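Local coordinates for protein murein peptide amidase A (Escherichia coli O157:H7, PDB 5HXD) that probably hydrolyses the gamma-D-glutamyl-diaminopimelic acid amide bond of murein tripeptide with a catalytic zinc ion during peptidoglycan degradation, at residues E108-Y113 / D123-T128. Residues are numbered along the deposited sequence; the frame is centred on the assembly and turned at random.
Sequences EGETVY and DVVLLT
An antiparallel beta hairpin pairs Thr111 with Leu126 and Tyr113 with Val124 as hydrogen-bonded pairs, its two strands, 110-114 and 122-127, forming a two-stranded sheet apart from the central mixed sheet of this M14 peptidase. Thr111 and Leu126 exchange two backbone hydrogen bonds: Leu126 N reaches Thr111 O at 2.7 Å and Thr111 N reaches Leu126 O at 2.9 Å. Tyr113 N donates a hydrogen bond to Val124 O (3.1 Å); the return hydrogen bond from Val124 N to Tyr113 O is weak. Here Asp123 and Val124 both face Tyr113, a classic beta bulge.

With Tyr113 CG placed between its backbone N and carbonyl carbon (chi1 68°), the ring lies against Val124 and Leu126. Val124 CB makes a CH-pi contact over one face, offset toward the rim and 3.9 Å from the centroid, while its CG1 meets CE2, CZ and OH; Leu126 CG meets the ring edge at CE2 (3.5 Å). Gly11 of the second subunit packs on all three residues, and the Tyr113 side chain lies about 8 Å from the zinc ion. On the other face, the non-hydrogen-bonded pair Val112 and Val125 meets through CG1 and CG2 (3.9 Å), and the Glu110 side chain, extended beyond CG, brings OE1 alongside both Val125 methyls. Beyond the strands, Thr128 N donates a hydrogen bond to Gly109 O (3.2 Å), and Thr128 OG1 is hydrogen-bonded to Lys107 O. Asp123 OD2 forms a salt bridge with Arg7 NH2 of the second subunit.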
loop_
_atom_site.group_PDB
_atom_site.type_symbol
_atom_site.label_atom_id
_atom_site.label_comp_id
_atom_site.label_asym_id
_atom_site.label_seq_id
_atom_site.Cartn_x
_atom_site.Cartn_y
_atom_site.Cartn_z
ATOM N N GLU A 108 1.559 23.760 -14.994
ATOM C CA GLU A 108 1.363 24.182 -13.604
ATOM C C GLU A 108 -0.099 24.151 -13.194
ATOM O O GLU A 108 -0.974 24.207 -14.040
ATOM C CB GLU A 108 1.914 25.600 -13.404
ATOM C CG GLU A 108 1.994 26.066 -11.954
ATOM C CD GLU A 108 2.388 27.529 -11.824
ATOM O OE1 GLU A 108 3.386 27.931 -12.460
ATOM O OE2 GLU A 108 1.696 28.279 -11.091
ATOM N N GLY A 109 -0.363 24.074 -11.894
ATOM C CA GLY A 109 -1.709 24.261 -11.370
ATOM C C GLY A 109 -2.327 22.969 -10.881
ATOM O O GLY A 109 -1.726 22.234 -10.102
ATOM N N GLU A 110 -3.523 22.669 -11.360
ATOM C CA GLU A 110 -4.272 21.560 -10.803
ATOM C C GLU A 110 -4.513 20.412 -11.782
ATOM O O GLU A 110 -4.539 20.593 -12.999
ATOM C CB GLU A 110 -5.608 22.072 -10.256
ATOM C CG GLU A 110 -5.483 22.952 -9.018
ATOM C CD GLU A 110 -6.820 23.544 -8.567
ATOM O OE1 GLU A 110 -7.886 22.971 -8.886
ATOM O OE2 GLU A 110 -6.804 24.598 -7.897
ATOM N N THR A 111 -4.671 19.220 -11.228
ATOM C CA THR A 111 -5.007 18.056 -12.020
ATOM C C THR A 111 -6.119 17.362 -11.265
ATOM O O THR A 111 -6.225 17.530 -10.059
ATOM C CB THR A 111 -3.784 17.127 -12.240
ATOM O OG1 THR A 111 -4.155 16.006 -13.046
ATOM C CG2 THR A 111 -3.234 16.626 -10.916
ATOM N N VAL A 112 -6.965 16.614 -11.968
ATOM C CA VAL A 112 -8.115 15.950 -11.346
ATOM C C VAL A 112 -8.157 14.463 -11.691
ATOM O O VAL A 112 -8.024 14.082 -12.846
ATOM C CB VAL A 112 -9.469 16.605 -11.764
ATOM C CG1 VAL A 112 -9.663 17.956 -11.071
ATOM C CG2 VAL A 112 -9.587 16.738 -13.294
ATOM N N TYR A 113 -8.322 13.625 -10.678
ATOM C CA TYR A 113 -8.429 12.195 -10.893
ATOM C C TYR A 113 -9.844 11.729 -10.538
ATOM O O TYR A 113 -10.658 12.503 -10.021
ATOM C CB TYR A 113 -7.350 11.437 -10.089
ATOM C CG TYR A 113 -7.477 11.445 -8.565
ATOM C CD1 TYR A 113 -8.105 10.408 -7.897
ATOM C CD2 TYR A 113 -6.938 12.474 -7.797
ATOM C CE1 TYR A 113 -8.213 10.403 -6.528
ATOM C CE2 TYR A 113 -7.041 12.471 -6.417
ATOM C CZ TYR A 113 -7.685 11.434 -5.787
ATOM O OH TYR A 113 -7.812 11.404 -4.402
ATOM N N ASP A 123 -13.070 14.695 -10.596
ATOM C CA ASP A 123 -13.231 16.003 -9.983
ATOM C C ASP A 123 -12.371 16.197 -8.734
ATOM O O ASP A 123 -12.293 17.310 -8.205
ATOM C CB ASP A 123 -14.716 16.271 -9.657
ATOM C CG ASP A 123 -15.414 15.087 -9.007
ATOM O OD1 ASP A 123 -14.717 14.217 -8.437
ATOM O OD2 ASP A 123 -16.668 15.037 -9.061
ATOM N N VAL A 124 -11.713 15.138 -8.274
ATOM C CA VAL A 124 -10.816 15.263 -7.129
ATOM C C VAL A 124 -9.510 15.974 -7.485
ATOM O O VAL A 124 -8.697 15.468 -8.263
ATOM C CB VAL A 124 -10.477 13.907 -6.535
ATOM C CG1 VAL A 124 -9.783 14.103 -5.193
ATOM C CG2 VAL A 124 -11.747 13.073 -6.390
ATOM N N VAL A 125 -9.304 17.144 -6.885
ATOM C CA VAL A 125 -8.183 18.011 -7.240
ATOM C C VAL A 125 -6.852 17.584 -6.595
ATOM O O VAL A 125 -6.799 17.240 -5.408
ATOM C CB VAL A 125 -8.500 19.491 -6.866
ATOM C CG1 VAL A 125 -7.268 20.388 -7.028
ATOM C CG2 VAL A 125 -9.634 20.013 -7.716
ATOM N N LEU A 126 -5.792 17.586 -7.408
ATOM C CA LEU A 126 -4.422 17.427 -6.926
ATOM C C LEU A 126 -3.533 18.508 -7.519
ATOM O O LEU A 126 -3.935 19.212 -8.440
ATOM C CB LEU A 126 -3.871 16.041 -7.272
ATOM C CG LEU A 126 -4.443 14.818 -6.538
ATOM C CD1 LEU A 126 -3.695 13.544 -6.900
ATOM C CD2 LEU A 126 -4.414 15.032 -5.044
ATOM N N LEU A 127 -2.323 18.638 -6.989
ATOM C CA LEU A 127 -1.340 19.590 -7.524
ATOM C C LEU A 127 -0.300 18.958 -8.524
ATOM O O LEU A 127 0.037 17.769 -8.438
ATOM C CB LEU A 127 -0.609 20.263 -6.351
ATOM C CG LEU A 127 -1.380 21.136 -5.350
ATOM C CD1 LEU A 127 -0.430 21.610 -4.296
ATOM C CD2 LEU A 127 -1.986 22.333 -6.030
ATOM N N THR A 128 0.210 19.751 -9.467
ATOM C CA THR A 128 1.173 19.222 -10.441
ATOM C C THR A 128 2.628 19.541 -10.065
ATOM O O THR A 128 3.557 19.176 -10.796
ATOM C CB THR A 128 0.908 19.759 -11.883
ATOM O OG1 THR A 128 1.148 21.173 -11.944
ATOM C CG2 THR A 128 -0.518 19.457 -12.340
#